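Local coordinates for protein ribosome biogenesis GTPase A (Thermotoga maritima, PDB 3CNL) that binds GTP through a circularly permuted GTPase domain and probably acts as a GTPase in a late step of 50S ribosomal subunit assembly, at residues D17-V22 and S45-I50; E207-K212 and M229-E234. All blocks are in the same frame, centred on the assembly; numbering follows the deposited sequence.

Contact 1 of 2, residues D17-V22 and S45-I50; sequences DLLRLV and SRKETI
Lys-47 bends at its second torsion (chi2 -75°) and runs extended from there, which carries its ammonium group across to the type I beta turn of Leu-19 to Val-22 that follows helix 13-19. The contact lies in the circularly permuted G domain, a P-loop GTPase fold, where this turn leads into strand 24-30 and Lys-47 immediately precedes the neighbouring parallel strand 48-54. One nitrogen serves two backbone acceptors at the two ends of the turn: Lys-47 NZ donates to Leu-19 O at 2.6 Å and to Val-22 O at 2.8 Å. It meets the first carbonyl from above its plane, 44° out of it, and the second in a straighter approach, with a C=O...N angle of 158°. Leu-19 O also accepts the turn bond from Val-22 N, 3.1 Å away, on the opposite face of its carbonyl plane, so the two donors hold this oxygen between them. The methylenes of Lys-47 pass alongside apolar groups, CE lying 4.3 Å from Leu-19 CG. Val-25 of strand 24-30 touches both Leu-19 and Lys-47, while Leu-103 of strand 101-106 packs against Leu-19 and Val-22, so these two apolar side chains of the turn are buried against the sheet. One methylene nearer the backbone, Lys-47 CD lies 4.5 Å from Val-22 CG2.

Contact 2 of 2, residues E207-K212 and M229-E234; sequences EDFARK and MLFFTE
Helix segments 207-212 and 229-234 cross almost perpendicularly, at 89°, with their axes 10.9 Å apart at closest approach and Phe-209 facing Phe-231 across the gap. This is helix-helix packing in the all-helical C-terminal part of the chain, beyond the sheet of the G domain, and one aromatic side chain from helix 202-212 carries it. The side chain of Phe-209 points to the other helix, CG lying anti to the backbone N (chi1 -171°). Phe-231 covers one face of that ring: its CB sits 4.1 Å from the ring centroid in a CH-pi contact, and its own ring turns an edge to the same face in a T-shaped pair with planes at 80°. Phe-231 also makes edge-to-face pairs with Phe-192 of helix 182-196 and with Phe-205 and Phe-206 of helix 202-212, extending the aromatic core. At the edge of the Phe-209 ring, near its plane, Leu-230 CG approaches CE2 to 3.9 Å. The carboxylate of Glu-234, whose OE1 forms a salt bridge with Arg-213, stands nearly upright to the Phe-209 ring plane, and its OE2 lies at the ring edge, 3.7 Å from Phe-209 CZ.

Overall arrangement
The two contacts come in series along the chain and lie on opposite sides of its centre, their own centres about 40 Å apart and their nearest atoms about 24 Å apart. They share no helix or strand. Contact 1 joins the turn after helix 13-19 to the residue just before strand 48-54 in the mixed sheet of the G domain; contact 2 joins helices 202-212 and 224-236 in the helical C-terminal part. Neither contact belongs to the nucleotide site: the side chain of Leu-19 is about 8 Å from Gly-153, a GTP-binding residue, and that of Glu-234 about 12 Å from the bound GTP analogue. They are separate local packings, one in each part.

Contact 1 of 2, residues D17-V22 and S45-I50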
ATOM      1  N   ASP A  17      -3.132 -21.221   3.936  1.00 49.15           N
ATOM      2  CA  ASP A  17      -2.429 -22.296   3.224  1.00 47.76           C
ATOM      3  C   ASP A  17      -1.012 -21.891   2.837  1.00 46.31           C
ATOM      4  O   ASP A  17      -0.100 -22.724   2.817  1.00 46.29           O
ATOM      5  CB  ASP A  17      -3.200 -22.747   1.973  1.00 47.97           C
ATOM      6  CG  ASP A  17      -4.546 -23.408   2.304  1.00 48.92           C
ATOM      7  OD1 ASP A  17      -5.492 -23.247   1.500  1.00 49.85           O
ATOM      8  OD2 ASP A  17      -4.668 -24.078   3.356  1.00 49.05           O
ATOM      9  N   LEU A  18      -0.821 -20.616   2.513  1.00 44.35           N
ATOM     10  CA  LEU A  18       0.512 -20.145   2.123  1.00 42.65           C
ATOM     11  C   LEU A  18       1.379 -19.985   3.363  1.00 41.29           C
ATOM     12  O   LEU A  18       2.580 -20.232   3.318  1.00 40.83           O
ATOM     13  CB  LEU A  18       0.449 -18.832   1.337  1.00 42.73           C
ATOM     14  CG  LEU A  18      -0.122 -18.840  -0.083  1.00 43.39           C
ATOM     15  CD1 LEU A  18      -0.047 -17.456  -0.685  1.00 44.34           C
ATOM     16  CD2 LEU A  18       0.619 -19.808  -0.970  1.00 43.18           C
ATOM     17  N   LEU A  19       0.748 -19.585   4.464  1.00 40.06           N
ATOM     18  CA  LEU A  19       1.422 -19.337   5.740  1.00 39.43           C
ATOM     19  C   LEU A  19       2.064 -20.587   6.317  1.00 39.19           C
ATOM     20  O   LEU A  19       3.084 -20.502   7.007  1.00 38.99           O
ATOM     21  CB  LEU A  19       0.429 -18.769   6.759  1.00 39.15           C
ATOM     22  CG  LEU A  19       0.495 -17.334   7.291  1.00 39.65           C
ATOM     23  CD1 LEU A  19       1.457 -16.421   6.544  1.00 39.00           C
ATOM     24  CD2 LEU A  19      -0.916 -16.749   7.314  1.00 39.52           C
ATOM     25  N   ARG A  20       1.466 -21.747   6.044  1.00 38.54           N
ATOM     26  CA  ARG A  20       1.974 -23.003   6.599  1.00 38.37           C
ATOM     27  C   ARG A  20       3.352 -23.349   6.039  1.00 37.32           C
ATOM     28  O   ARG A  20       4.111 -24.090   6.656  1.00 37.27           O
ATOM     29  CB  ARG A  20       0.979 -24.152   6.372  1.00 39.24           C
ATOM     30  CG  ARG A  20      -0.316 -24.001   7.162  1.00 41.58           C
ATOM     31  CD  ARG A  20      -0.996 -25.346   7.372  1.00 46.60           C
ATOM     32  NE  ARG A  20      -2.046 -25.619   6.395  1.00 50.05           N
ATOM     33  CZ  ARG A  20      -3.339 -25.356   6.585  1.00 50.73           C
ATOM     34  NH1 ARG A  20      -3.753 -24.792   7.717  1.00 52.97           N
ATOM     35  NH2 ARG A  20      -4.226 -25.649   5.638  1.00 54.04           N
ATOM     36  N   LEU A  21       3.661 -22.802   4.862  1.00 36.00           N
ATOM     37  CA  LEU A  21       4.944 -23.043   4.197  1.00 34.64           C
ATOM     38  C   LEU A  21       6.099 -22.232   4.782  1.00 33.32           C
ATOM     39  O   LEU A  21       7.273 -22.496   4.477  1.00 32.20           O
ATOM     40  CB  LEU A  21       4.832 -22.740   2.690  1.00 35.10           C
ATOM     41  CG  LEU A  21       3.894 -23.546   1.789  1.00 36.14           C
ATOM     42  CD1 LEU A  21       4.075 -23.087   0.343  1.00 37.70           C
ATOM     43  CD2 LEU A  21       4.144 -25.053   1.890  1.00 38.16           C
ATOM     44  N   VAL A  22       5.776 -21.243   5.616  1.00 32.06           N
ATOM     45  CA  VAL A  22       6.766 -20.225   5.986  1.00 30.75           C
ATOM     46  C   VAL A  22       6.907 -20.038   7.469  1.00 29.78           C
ATOM     47  O   VAL A  22       6.055 -20.456   8.235  1.00 30.30           O
ATOM     48  CB  VAL A  22       6.453 -18.848   5.332  1.00 30.90           C
ATOM     49  CG1 VAL A  22       6.352 -18.994   3.818  1.00 30.35           C
ATOM     50  CG2 VAL A  22       5.171 -18.225   5.917  1.00 29.77           C
ATOM     51  N   SER A  45       0.745 -14.088  14.195  1.00 48.36           N
ATOM     52  CA  SER A  45       1.356 -14.165  15.539  1.00 48.11           C
ATOM     53  C   SER A  45       2.273 -15.388  15.778  1.00 47.34           C
ATOM     54  O   SER A  45       3.023 -15.419  16.760  1.00 47.64           O
ATOM     55  CB  SER A  45       0.288 -14.037  16.648  1.00 48.46           C
ATOM     56  OG  SER A  45      -0.731 -15.018  16.507  1.00 48.87           O
ATOM     57  N   ARG A  46       2.222 -16.379  14.884  1.00 46.17           N
ATOM     58  CA  ARG A  46       3.094 -17.565  14.982  1.00 45.30           C
ATOM     59  C   ARG A  46       4.352 -17.459  14.087  1.00 43.33           C
ATOM     60  O   ARG A  46       5.194 -18.365  14.060  1.00 43.33           O
ATOM     61  CB  ARG A  46       2.299 -18.848  14.671  1.00 45.31           C
ATOM     62  CG  ARG A  46       1.324 -19.262  15.796  1.00 46.44           C
ATOM     63  CD  ARG A  46       0.550 -20.570  15.499  1.00 46.57           C
ATOM     64  NE  ARG A  46       1.375 -21.635  14.907  1.00 51.87           N
ATOM     65  CZ  ARG A  46       2.327 -22.318  15.550  1.00 51.19           C
ATOM     66  NH1 ARG A  46       3.018 -23.260  14.914  1.00 53.03           N
ATOM     67  NH2 ARG A  46       2.599 -22.062  16.824  1.00 53.63           N
ATOM     68  N   LYS A  47       4.462 -16.347  13.358  1.00 40.93           N
ATOM     69  CA  LYS A  47       5.564 -16.126  12.422  1.00 38.28           C
ATOM     70  C   LYS A  47       6.372 -14.922  12.834  1.00 36.58           C
ATOM     71  O   LYS A  47       5.887 -14.074  13.581  1.00 36.52           O
ATOM     72  CB  LYS A  47       5.034 -15.909  10.995  1.00 38.03           C
ATOM     73  CG  LYS A  47       3.905 -16.846  10.596  1.00 37.49           C
ATOM     74  CD  LYS A  47       4.383 -18.258  10.299  1.00 35.06           C
ATOM     75  CE  LYS A  47       3.189 -19.167  10.052  1.00 35.80           C
ATOM     76  NZ  LYS A  47       3.593 -20.532   9.607  1.00 34.74           N
ATOM     77  N   GLU A  48       7.606 -14.847  12.344  1.00 34.62           N
ATOM     78  CA  GLU A  48       8.415 -13.645  12.490  1.00 32.95           C
ATOM     79  C   GLU A  48       7.924 -12.635  11.460  1.00 31.17           C
ATOM     80  O   GLU A  48       8.034 -12.865  10.254  1.00 30.58           O
ATOM     81  CB  GLU A  48       9.907 -13.967  12.300  1.00 33.26           C
ATOM     82  CG  GLU A  48      10.846 -12.771  12.417  1.00 35.68           C
ATOM     83  CD  GLU A  48      10.861 -12.153  13.802  1.00 36.92           C
ATOM     84  OE1 GLU A  48      10.563 -12.874  14.775  1.00 39.96           O
ATOM     85  OE2 GLU A  48      11.166 -10.942  13.921  1.00 39.74           O
ATOM     86  N   THR A  49       7.376 -11.524  11.934  1.00 29.37           N
ATOM     87  CA  THR A  49       6.757 -10.537  11.047  1.00 28.07           C
ATOM     88  C   THR A  49       7.602  -9.263  10.973  1.00 27.78           C
ATOM     89  O   THR A  49       8.030  -8.731  11.996  1.00 27.26           O
ATOM     90  CB  THR A  49       5.327 -10.192  11.499  1.00 28.69           C
ATOM     91  OG1 THR A  49       4.521 -11.377  11.483  1.00 29.65           O
ATOM     92  CG2 THR A  49       4.684  -9.120  10.598  1.00 27.78           C
ATOM     93  N   ILE A  50       7.856  -8.817   9.745  1.00 26.66           N
ATOM     94  CA  ILE A  50       8.511  -7.536   9.480  1.00 26.34           C
ATOM     95  C   ILE A  50       7.483  -6.596   8.830  1.00 25.51           C
ATOM     96  O   ILE A  50       6.880  -6.942   7.812  1.00 25.60           O
ATOM     97  CB  ILE A  50       9.707  -7.729   8.534  1.00 26.51           C
ATOM     98  CG1 ILE A  50      10.644  -8.828   9.073  1.00 27.22           C
ATOM     99  CG2 ILE A  50      10.461  -6.397   8.297  1.00 25.92           C
ATOM    100  CD1 ILE A  50      11.794  -9.149   8.146  1.00 28.23           C
TER

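Contact 2 of 2, residues E207-K212 and M229-E234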
ATOM      1  N   GLU A 207     -14.789  19.324 -11.298  1.00 30.71           N
ATOM      2  CA  GLU A 207     -15.207  19.941 -12.561  1.00 32.95           C
ATOM      3  C   GLU A 207     -13.972  20.578 -13.208  1.00 33.60           C
ATOM      4  O   GLU A 207     -13.697  20.367 -14.390  1.00 34.41           O
ATOM      5  CB  GLU A 207     -16.340  20.955 -12.322  1.00 34.07           C
ATOM      6  CG  GLU A 207     -17.297  21.129 -13.509  1.00 38.33           C
ATOM      7  CD  GLU A 207     -17.089  22.439 -14.223  1.00 40.74           C
ATOM      8  OE1 GLU A 207     -17.785  22.710 -15.236  1.00 45.46           O
ATOM      9  OE2 GLU A 207     -16.224  23.214 -13.756  1.00 48.05           O
ATOM     10  N   ASP A 208     -13.198  21.318 -12.427  1.00 34.16           N
ATOM     11  CA  ASP A 208     -11.962  21.910 -12.935  1.00 35.26           C
ATOM     12  C   ASP A 208     -10.916  20.888 -13.442  1.00 34.92           C
ATOM     13  O   ASP A 208     -10.305  21.100 -14.491  1.00 35.03           O
ATOM     14  CB  ASP A 208     -11.334  22.812 -11.893  1.00 36.18           C
ATOM     15  CG  ASP A 208      -9.985  23.314 -12.318  1.00 38.37           C
ATOM     16  OD1 ASP A 208      -9.918  24.024 -13.335  1.00 43.12           O
ATOM     17  OD2 ASP A 208      -8.984  22.991 -11.645  1.00 43.10           O
ATOM     18  N   PHE A 209     -10.714  19.804 -12.692  1.00 34.09           N
ATOM     19  CA  PHE A 209      -9.797  18.728 -13.077  1.00 33.63           C
ATOM     20  C   PHE A 209     -10.204  18.113 -14.402  1.00 33.63           C
ATOM     21  O   PHE A 209      -9.339  17.815 -15.243  1.00 33.68           O
ATOM     22  CB  PHE A 209      -9.782  17.615 -12.010  1.00 33.75           C
ATOM     23  CG  PHE A 209      -8.708  16.566 -12.232  1.00 33.34           C
ATOM     24  CD1 PHE A 209      -7.429  16.746 -11.717  1.00 33.17           C
ATOM     25  CD2 PHE A 209      -8.978  15.417 -12.969  1.00 33.91           C
ATOM     26  CE1 PHE A 209      -6.424  15.787 -11.916  1.00 32.36           C
ATOM     27  CE2 PHE A 209      -7.982  14.448 -13.176  1.00 33.04           C
ATOM     28  CZ  PHE A 209      -6.704  14.642 -12.640  1.00 33.32           C
ATOM     29  N   ALA A 210     -11.512  17.889 -14.552  1.00 33.31           N
ATOM     30  CA  ALA A 210     -12.109  17.238 -15.711  1.00 34.47           C
ATOM     31  C   ALA A 210     -11.950  18.087 -16.974  1.00 35.55           C
ATOM     32  O   ALA A 210     -11.830  17.555 -18.083  1.00 35.69           O
ATOM     33  CB  ALA A 210     -13.584  16.945 -15.461  1.00 33.27           C
ATOM     34  N   ARG A 211     -11.970  19.403 -16.780  1.00 36.63           N
ATOM     35  CA  ARG A 211     -11.707  20.361 -17.831  1.00 38.01           C
ATOM     36  C   ARG A 211     -10.210  20.444 -18.140  1.00 38.96           C
ATOM     37  O   ARG A 211      -9.826  20.301 -19.290  1.00 39.58           O
ATOM     38  CB  ARG A 211     -12.262  21.741 -17.445  1.00 37.69           C
ATOM     39  CG  ARG A 211     -13.785  21.872 -17.524  1.00 37.91           C
ATOM     40  CD  ARG A 211     -14.187  23.332 -17.290  1.00 38.17           C
ATOM     41  NE  ARG A 211     -15.634  23.518 -17.189  1.00 39.70           N
ATOM     42  CZ  ARG A 211     -16.462  23.653 -18.232  1.00 40.18           C
ATOM     43  NH1 ARG A 211     -16.002  23.617 -19.479  1.00 38.94           N
ATOM     44  NH2 ARG A 211     -17.763  23.810 -18.029  1.00 40.31           N
ATOM     45  N   LYS A 212      -9.368  20.653 -17.124  1.00 40.24           N
ATOM     46  CA  LYS A 212      -7.916  20.794 -17.339  1.00 41.16           C
ATOM     47  C   LYS A 212      -7.287  19.572 -18.019  1.00 41.82           C
ATOM     48  O   LYS A 212      -6.156  19.669 -18.545  1.00 42.17           O
ATOM     49  CB  LYS A 212      -7.170  21.104 -16.030  1.00 41.58           C
ATOM     50  CG  LYS A 212      -7.408  22.493 -15.434  1.00 42.88           C
ATOM     51  CD  LYS A 212      -6.766  23.605 -16.258  1.00 45.83           C
ATOM     52  CE  LYS A 212      -7.803  24.449 -16.986  1.00 46.75           C
ATOM     53  NZ  LYS A 212      -8.402  25.447 -16.055  1.00 48.85           N
ATOM     54  N   MET A 229     -11.571   8.802 -11.288  1.00 27.77           N
ATOM     55  CA  MET A 229     -10.698   7.665 -11.600  1.00 29.12           C
ATOM     56  C   MET A 229      -9.258   8.102 -11.854  1.00 28.03           C
ATOM     57  O   MET A 229      -8.326   7.574 -11.254  1.00 28.08           O
ATOM     58  CB  MET A 229     -11.240   6.917 -12.829  1.00 32.77           C
ATOM     59  CG  MET A 229     -10.253   5.961 -13.498  1.00 33.16           C
ATOM     60  SD  MET A 229     -10.048   4.445 -12.541  1.00 48.49           S
ATOM     61  CE  MET A 229      -9.401   3.300 -13.773  1.00 34.93           C
ATOM     62  N   LEU A 230      -9.084   9.072 -12.747  1.00 27.92           N
ATOM     63  CA  LEU A 230      -7.762   9.565 -13.117  1.00 27.09           C
ATOM     64  C   LEU A 230      -7.082  10.299 -11.973  1.00 26.46           C
ATOM     65  O   LEU A 230      -5.879  10.137 -11.758  1.00 25.99           O
ATOM     66  CB  LEU A 230      -7.884  10.472 -14.338  1.00 27.54           C
ATOM     67  CG  LEU A 230      -6.694  11.219 -14.956  1.00 28.66           C
ATOM     68  CD1 LEU A 230      -5.511  10.321 -15.304  1.00 30.74           C
ATOM     69  CD2 LEU A 230      -7.198  11.952 -16.211  1.00 28.77           C
ATOM     70  N   PHE A 231      -7.839  11.124 -11.247  1.00 25.53           N
ATOM     71  CA  PHE A 231      -7.244  11.876 -10.134  1.00 24.78           C
ATOM     72  C   PHE A 231      -6.649  10.918  -9.104  1.00 24.48           C
ATOM     73  O   PHE A 231      -5.474  11.045  -8.724  1.00 24.01           O
ATOM     74  CB  PHE A 231      -8.255  12.839  -9.477  1.00 24.34           C
ATOM     75  CG  PHE A 231      -7.726  13.498  -8.234  1.00 23.69           C
ATOM     76  CD1 PHE A 231      -6.743  14.468  -8.314  1.00 24.00           C
ATOM     77  CD2 PHE A 231      -8.169  13.102  -6.984  1.00 24.83           C
ATOM     78  CE1 PHE A 231      -6.221  15.042  -7.160  1.00 26.66           C
ATOM     79  CE2 PHE A 231      -7.659  13.702  -5.813  1.00 24.41           C
ATOM     80  CZ  PHE A 231      -6.700  14.653  -5.910  1.00 23.81           C
ATOM     81  N   PHE A 232      -7.452   9.953  -8.673  1.00 24.60           N
ATOM     82  CA  PHE A 232      -7.028   9.038  -7.611  1.00 25.48           C
ATOM     83  C   PHE A 232      -5.963   8.061  -8.060  1.00 25.65           C
ATOM     84  O   PHE A 232      -5.135   7.628  -7.260  1.00 25.84           O
ATOM     85  CB  PHE A 232      -8.228   8.343  -6.932  1.00 25.59           C
ATOM     86  CG  PHE A 232      -9.060   9.285  -6.121  1.00 26.66           C
ATOM     87  CD1 PHE A 232      -8.532   9.904  -5.000  1.00 27.42           C
ATOM     88  CD2 PHE A 232     -10.375   9.595  -6.497  1.00 28.77           C
ATOM     89  CE1 PHE A 232      -9.294  10.829  -4.262  1.00 28.70           C
ATOM     90  CE2 PHE A 232     -11.134  10.506  -5.763  1.00 26.83           C
ATOM     91  CZ  PHE A 232     -10.599  11.116  -4.648  1.00 26.58           C
ATOM     92  N   THR A 233      -5.943   7.772  -9.352  1.00 26.36           N
ATOM     93  CA  THR A 233      -4.868   6.978  -9.951  1.00 27.31           C
ATOM     94  C   THR A 233      -3.593   7.783  -9.867  1.00 26.83           C
ATOM     95  O   THR A 233      -2.565   7.271  -9.439  1.00 27.56           O
ATOM     96  CB  THR A 233      -5.191   6.627 -11.410  1.00 27.56           C
ATOM     97  OG1 THR A 233      -6.317   5.746 -11.407  1.00 28.95           O
ATOM     98  CG2 THR A 233      -4.004   5.933 -12.094  1.00 28.13           C
ATOM     99  N   GLU A 234      -3.663   9.057 -10.240  1.00 26.16           N
ATOM    100  CA  GLU A 234      -2.533   9.949 -10.077  1.00 25.58           C
ATOM    101  C   GLU A 234      -2.064  10.142  -8.622  1.00 24.58           C
ATOM    102  O   GLU A 234      -0.860  10.133  -8.350  1.00 24.50           O
ATOM    103  CB  GLU A 234      -2.834  11.302 -10.729  1.00 27.06           C
ATOM    104  CG  GLU A 234      -2.749  11.235 -12.254  1.00 28.20           C
ATOM    105  CD  GLU A 234      -2.844  12.584 -12.911  1.00 32.21           C
ATOM    106  OE1 GLU A 234      -2.608  12.649 -14.134  1.00 35.28           O
ATOM    107  OE2 GLU A 234      -3.160  13.575 -12.221  1.00 33.27           O
TER